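Long-range contacts in 6-phosphogluconolactonase (Thermotoga maritima, PDB 1VL1), which hydrolyses 6-phosphogluconolactone to 6-phosphogluconate, the second step of the oxidative stage of the pentose phosphate pathway: residues N164-T169 with V180-R185; R55-V60 with L194-G199. One frame throughout, in Å; residues are numbered along the deposited sequence.

Both contacts are largely buried and both reach the same mixed sheet, yet they lie on opposite sides of the chain's centre, with centres about 21 Å apart and nearest atoms about 8 Å apart. Contact 1 pairs neighbouring antiparallel strands through direct backbone hydrogen bonds, with valine and leucine packing on one face and a threonine cap at one end. Contact 2 joins residues more than 130 positions apart, setting the start of helix 57-64 against strand 192-198; its inner part is apolar packing and its polar links run through water. Helix 184-187, which begins in contact 1, leads along the chain into strand 192-198 of contact 2.

Contact 1: N164-T169 with V180-R185; sequences NLVTFT and VTLTFR
A beta hairpin of strands 166-168 and 179-182 brings Thr167 and Thr181 together as a hydrogen-bonded antiparallel pair. Thr167 N gives to Thr181 O at 2.9 Å with an N-H...O angle of 168°, and Thr181 N returns an equally short bond to Thr167 O. Their side chains lie side by side and point the same way, CG2 to CG2 3.9 Å; the branched CB suits an extended strand, while Thr181 OG1 bonds to Leu182 O and Ser153 N. On the other face, Val166 CG1 meets Val180 CG1 at 3.6 Å and Val166 CG2 reaches Leu182 CD2, apolar branches suited to the side where Leu182 packs on Ile131 of helix 120-134. Strand 179-182 further pairs with strand 74-82, which joins the hairpin to the mixed sheet. Just past strand 179-182, Thr183 is the N-cap of helix 184-187. Its OG1 lies between the backbone N and carbonyl carbon (chi1 58°), donates to Asn164 O at 2.7 Å and has a weak bond with Ala186 N. Thr183 N donates to Leu165 O at 3.0 Å, from above the carbonyl plane. Arg185, in the helix's first turn, extends back toward residues 164-165: Leu165 CD2 lies over one guanidinium face, toward its rim, and NH1 forms a salt bridge with Asp163.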
loop_
_atom_site.group_PDB
_atom_site.type_symbol
_atom_site.label_atom_id
_atom_site.label_comp_id
_atom_site.label_asym_id
_atom_site.label_seq_id
_atom_site.Cartn_x
_atom_site.Cartn_y
_atom_site.Cartn_z
ATOM N N ASN A 164 -0.027 -14.664 -9.857
ATOM C CA ASN A 164 -1.354 -14.440 -9.306
ATOM C C ASN A 164 -1.368 -12.939 -8.990
ATOM O O ASN A 164 -0.307 -12.331 -8.936
ATOM C CB ASN A 164 -1.545 -15.171 -7.978
ATOM C CG ASN A 164 -1.414 -16.633 -8.077
ATOM O OD1 ASN A 164 -0.359 -17.212 -7.706
ATOM N ND2 ASN A 164 -2.453 -17.284 -8.595
ATOM N N LEU A 165 -2.531 -12.360 -8.707
ATOM C CA LEU A 165 -2.598 -11.034 -8.129
ATOM C C LEU A 165 -2.344 -11.029 -6.610
ATOM O O LEU A 165 -1.787 -10.096 -6.045
ATOM C CB LEU A 165 -3.950 -10.374 -8.440
ATOM C CG LEU A 165 -4.250 -10.152 -9.918
ATOM C CD1 LEU A 165 -5.625 -9.598 -10.170
ATOM C CD2 LEU A 165 -3.210 -9.250 -10.620
ATOM N N VAL A 166 -2.700 -12.118 -5.940
ATOM C CA VAL A 166 -2.615 -12.205 -4.504
ATOM C C VAL A 166 -2.016 -13.554 -4.184
ATOM O O VAL A 166 -2.426 -14.571 -4.794
ATOM C CB VAL A 166 -4.001 -12.116 -3.848
ATOM C CG1 VAL A 166 -3.838 -12.024 -2.341
ATOM C CG2 VAL A 166 -4.741 -10.881 -4.362
ATOM N N THR A 167 -1.029 -13.571 -3.307
ATOM C CA THR A 167 -0.453 -14.820 -2.847
ATOM C C THR A 167 -0.269 -14.818 -1.332
ATOM O O THR A 167 -0.657 -13.871 -0.652
ATOM C CB THR A 167 0.869 -15.108 -3.576
ATOM O OG1 THR A 167 1.279 -16.464 -3.282
ATOM C CG2 THR A 167 1.981 -14.226 -3.092
ATOM N N PHE A 168 0.323 -15.863 -0.783
ATOM C CA PHE A 168 0.574 -15.902 0.661
ATOM C C PHE A 168 2.004 -16.414 0.951
ATOM O O PHE A 168 2.648 -16.995 0.057
ATOM C CB PHE A 168 -0.507 -16.704 1.400
ATOM C CG PHE A 168 -0.522 -18.181 1.096
ATOM C CD1 PHE A 168 0.237 -19.051 1.856
ATOM C CD2 PHE A 168 -1.332 -18.692 0.088
ATOM C CE1 PHE A 168 0.203 -20.441 1.588
ATOM C CE2 PHE A 168 -1.394 -20.046 -0.178
ATOM C CZ PHE A 168 -0.613 -20.919 0.580
ATOM N N THR A 169 2.491 -16.198 2.171
ATOM C CA THR A 169 3.891 -16.491 2.525
ATOM C C THR A 169 3.898 -17.485 3.672
ATOM O O THR A 169 2.898 -17.670 4.347
ATOM C CB THR A 169 4.666 -15.194 2.950
ATOM O OG1 THR A 169 4.154 -14.719 4.207
ATOM C CG2 THR A 169 4.474 -14.025 1.963
ATOM N N VAL A 180 -0.659 -12.500 3.650
ATOM C CA VAL A 180 -1.347 -12.470 2.372
ATOM C C VAL A 180 -0.902 -11.168 1.708
ATOM O O VAL A 180 -0.896 -10.129 2.356
ATOM C CB VAL A 180 -2.855 -12.507 2.574
ATOM C CG1 VAL A 180 -3.581 -12.197 1.248
ATOM C CG2 VAL A 180 -3.236 -13.817 3.200
ATOM N N THR A 181 -0.457 -11.239 0.460
ATOM C CA THR A 181 0.053 -10.044 -0.173
ATOM C C THR A 181 -0.299 -9.937 -1.625
ATOM O O THR A 181 -0.373 -10.930 -2.341
ATOM C CB THR A 181 1.618 -9.979 0.008
ATOM O OG1 THR A 181 2.131 -8.695 -0.439
ATOM C CG2 THR A 181 2.286 -11.035 -0.790
ATOM N N LEU A 182 -0.511 -8.692 -2.090
ATOM C CA LEU A 182 -0.462 -8.467 -3.502
ATOM C C LEU A 182 0.927 -8.769 -3.975
ATOM O O LEU A 182 1.894 -8.644 -3.214
ATOM C CB LEU A 182 -0.734 -7.005 -3.832
ATOM C CG LEU A 182 -2.138 -6.505 -3.564
ATOM C CD1 LEU A 182 -2.361 -5.049 -4.115
ATOM C CD2 LEU A 182 -3.174 -7.339 -4.046
ATOM N N THR A 183 1.011 -9.192 -5.250
ATOM C CA THR A 183 2.295 -9.553 -5.919
ATOM C C THR A 183 2.828 -8.376 -6.708
ATOM O O THR A 183 2.185 -7.319 -6.839
ATOM C CB THR A 183 2.016 -10.683 -6.918
ATOM O OG1 THR A 183 1.024 -10.246 -7.848
ATOM C CG2 THR A 183 1.461 -11.932 -6.252
ATOM N N PHE A 184 4.050 -8.491 -7.218
ATOM C CA PHE A 184 4.526 -7.478 -8.153
ATOM C C PHE A 184 3.535 -7.211 -9.305
ATOM O O PHE A 184 3.284 -6.048 -9.673
ATOM C CB PHE A 184 5.869 -7.892 -8.731
ATOM C CG PHE A 184 6.991 -8.002 -7.733
ATOM C CD1 PHE A 184 7.082 -7.173 -6.611
ATOM C CD2 PHE A 184 8.042 -8.883 -7.985
ATOM C CE1 PHE A 184 8.148 -7.249 -5.730
ATOM C CE2 PHE A 184 9.138 -8.967 -7.093
ATOM C CZ PHE A 184 9.182 -8.137 -5.946
ATOM N N ARG A 185 2.982 -8.269 -9.877
ATOM C CA ARG A 185 1.995 -8.140 -10.954
ATOM C C ARG A 185 0.852 -7.203 -10.605
ATOM O O ARG A 185 0.536 -6.277 -11.384
ATOM C CB ARG A 185 1.471 -9.529 -11.306
ATOM C CG ARG A 185 0.410 -9.561 -12.300
ATOM C CD ARG A 185 0.159 -11.001 -12.713
ATOM N NE ARG A 185 -1.131 -11.146 -13.364
ATOM C CZ ARG A 185 -1.886 -12.250 -13.319
ATOM N NH1 ARG A 185 -1.483 -13.338 -12.648
ATOM N NH2 ARG A 185 -3.062 -12.255 -13.942
#

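Contact 2: R55-V60 with L194-G199; sequences RTPLPV and LFLIRG
The Arg198 guanidinium meets water 2 at its edge, in plane, where NH1 donates to the water at 3.0 Å; the same water donates to Thr56 O at 3.2 Å. Arginine suits this partly exposed end of strand 192-198 because its methylenes can pack, CD 4.0 Å from Thr56 CG2, while its charged end turns off at chi3 (82°) to meet the water. Thr56 in turn serves two environments. OG1 sits beside the backbone N (chi1 -55°), which puts CG2 anti to it, and the methyl rests near Leu196 O, 3.7 Å away, and also approaches Leu196 CB, while OG1 bonds to water 1 at 2.6 Å. That water accepts from Arg198 N at 2.9 Å, so a second bridge ties the threonine hydroxyl to the strand backbone. Deeper in, Leu196 reaches toward the helix: its CD2 lies 4.0 Å from Pro57 CA and meets Val60 CG2 tip to tip at 4.1 Å. Proline, lacking an N-H, fits the beginning of helix 57-64, and Val60, one turn on, offers a compact branched surface to the leucine. Tyr25 of helix 25-43 and Phe229 of the neighbouring strand 225-231 also touch Leu196, placing it between sheet and helices in this Rossmann-like alpha/beta fold. A citrate, probably from the crystallisation liquor, accepts a hydrogen bond from Arg55 N and lies close to the Thr56 side chain, consistent with a pocket there. The chemistry thus implies a divided interface: polar groups of Thr56 and Arg198 meet through two waters, while methyl and leucine groups pack directly.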
loop_
_atom_site.group_PDB
_atom_site.type_symbol
_atom_site.label_atom_id
_atom_site.label_comp_id
_atom_site.label_asym_id
_atom_site.label_seq_id
_atom_site.Cartn_x
_atom_site.Cartn_y
_atom_site.Cartn_z
ATOM N N ARG A 55 4.159 1.957 10.140
ATOM C CA ARG A 55 4.321 3.140 10.971
ATOM C C ARG A 55 4.391 4.416 10.197
ATOM O O ARG A 55 4.054 5.455 10.740
ATOM C CB ARG A 55 5.538 2.979 11.866
ATOM C CG ARG A 55 5.287 1.802 12.826
ATOM C CD ARG A 55 6.302 1.602 13.930
ATOM N NE ARG A 55 7.529 0.930 13.468
ATOM C CZ ARG A 55 8.681 1.001 14.131
ATOM N NH1 ARG A 55 8.759 1.700 15.257
ATOM N NH2 ARG A 55 9.753 0.390 13.678
ATOM N N THR A 56 4.849 4.374 8.943
ATOM C CA THR A 56 4.906 5.613 8.187
ATOM C C THR A 56 3.612 6.039 7.482
ATOM O O THR A 56 3.263 7.203 7.570
ATOM C CB THR A 56 6.105 5.647 7.232
ATOM O OG1 THR A 56 7.287 5.405 7.993
ATOM C CG2 THR A 56 6.284 7.005 6.694
ATOM N N PRO A 57 2.936 5.164 6.749
ATOM C CA PRO A 57 1.659 5.526 6.139
ATOM C C PRO A 57 0.532 5.919 7.109
ATOM O O PRO A 57 -0.291 6.764 6.778
ATOM C CB PRO A 57 1.326 4.275 5.323
ATOM C CG PRO A 57 2.653 3.613 5.057
ATOM C CD PRO A 57 3.390 3.828 6.304
ATOM N N LEU A 58 0.467 5.287 8.265
ATOM C CA LEU A 58 -0.706 5.489 9.124
ATOM C C LEU A 58 -0.947 6.952 9.504
ATOM O O LEU A 58 -2.100 7.423 9.375
ATOM C CB LEU A 58 -0.670 4.587 10.372
ATOM C CG LEU A 58 -0.816 3.099 10.073
ATOM C CD1 LEU A 58 -0.480 2.276 11.263
ATOM C CD2 LEU A 58 -2.230 2.838 9.571
ATOM N N PRO A 59 0.070 7.706 9.938
ATOM C CA PRO A 59 -0.137 9.116 10.232
ATOM C C PRO A 59 -0.575 9.907 9.018
ATOM O O PRO A 59 -1.303 10.881 9.156
ATOM C CB PRO A 59 1.246 9.606 10.742
ATOM C CG PRO A 59 1.924 8.411 11.120
ATOM C CD PRO A 59 1.424 7.296 10.323
ATOM N N VAL A 60 -0.087 9.534 7.842
ATOM C CA VAL A 60 -0.562 10.159 6.612
ATOM C C VAL A 60 -2.042 9.906 6.366
ATOM O O VAL A 60 -2.806 10.817 6.098
ATOM C CB VAL A 60 0.302 9.757 5.420
ATOM C CG1 VAL A 60 -0.327 10.189 4.133
ATOM C CG2 VAL A 60 1.759 10.337 5.601
ATOM N N LEU A 194 3.532 5.416 -4.874
ATOM C CA LEU A 194 4.158 6.316 -3.902
ATOM C C LEU A 194 4.766 5.489 -2.801
ATOM O O LEU A 194 4.078 4.685 -2.169
ATOM C CB LEU A 194 3.112 7.242 -3.275
ATOM C CG LEU A 194 2.184 7.985 -4.242
ATOM C CD1 LEU A 194 1.331 9.059 -3.479
ATOM C CD2 LEU A 194 2.921 8.613 -5.344
ATOM N N PHE A 195 6.045 5.694 -2.502
ATOM C CA PHE A 195 6.677 5.058 -1.343
ATOM C C PHE A 195 6.869 6.125 -0.258
ATOM O O PHE A 195 7.330 7.211 -0.550
ATOM C CB PHE A 195 8.081 4.511 -1.700
ATOM C CG PHE A 195 8.034 3.235 -2.501
ATOM C CD1 PHE A 195 7.937 1.999 -1.849
ATOM C CD2 PHE A 195 8.155 3.266 -3.884
ATOM C CE1 PHE A 195 7.895 0.830 -2.566
ATOM C CE2 PHE A 195 8.139 2.068 -4.590
ATOM C CZ PHE A 195 8.006 0.903 -3.960
ATOM N N LEU A 196 6.575 5.774 0.991
ATOM C CA LEU A 196 6.693 6.694 2.122
ATOM C C LEU A 196 7.685 6.097 3.091
ATOM O O LEU A 196 7.384 5.059 3.685
ATOM C CB LEU A 196 5.340 6.829 2.811
ATOM C CG LEU A 196 4.284 7.729 2.243
ATOM C CD1 LEU A 196 4.213 7.785 0.804
ATOM C CD2 LEU A 196 2.956 7.492 2.932
ATOM N N ILE A 197 8.863 6.697 3.194
ATOM C CA ILE A 197 9.946 6.162 4.003
ATOM C C ILE A 197 10.576 7.267 4.805
ATOM O O ILE A 197 10.602 8.434 4.362
ATOM C CB ILE A 197 11.017 5.412 3.193
ATOM C CG1 ILE A 197 11.715 6.307 2.126
ATOM C CG2 ILE A 197 10.432 4.152 2.548
ATOM C CD1 ILE A 197 13.042 5.703 1.753
ATOM N N ARG A 198 11.135 6.914 5.963
ATOM C CA ARG A 198 11.816 7.876 6.803
ATOM C C ARG A 198 13.013 7.236 7.479
ATOM O O ARG A 198 12.953 6.049 7.882
ATOM C CB ARG A 198 10.888 8.460 7.872
ATOM C CG ARG A 198 9.675 9.206 7.323
ATOM C CD ARG A 198 8.728 9.647 8.391
ATOM N NE ARG A 198 9.145 10.886 9.013
ATOM C CZ ARG A 198 8.322 11.688 9.704
ATOM N NH1 ARG A 198 7.033 11.390 9.865
ATOM N NH2 ARG A 198 8.788 12.790 10.223
ATOM N N GLY A 199 14.084 8.010 7.600
ATOM C CA GLY A 199 15.215 7.644 8.419
ATOM C C GLY A 199 16.369 7.022 7.658
ATOM O O GLY A 199 16.252 6.595 6.506
HETATM O O HOH W 1 9.845 4.904 7.622
HETATM O O HOH W 2 4.984 9.302 9.189
#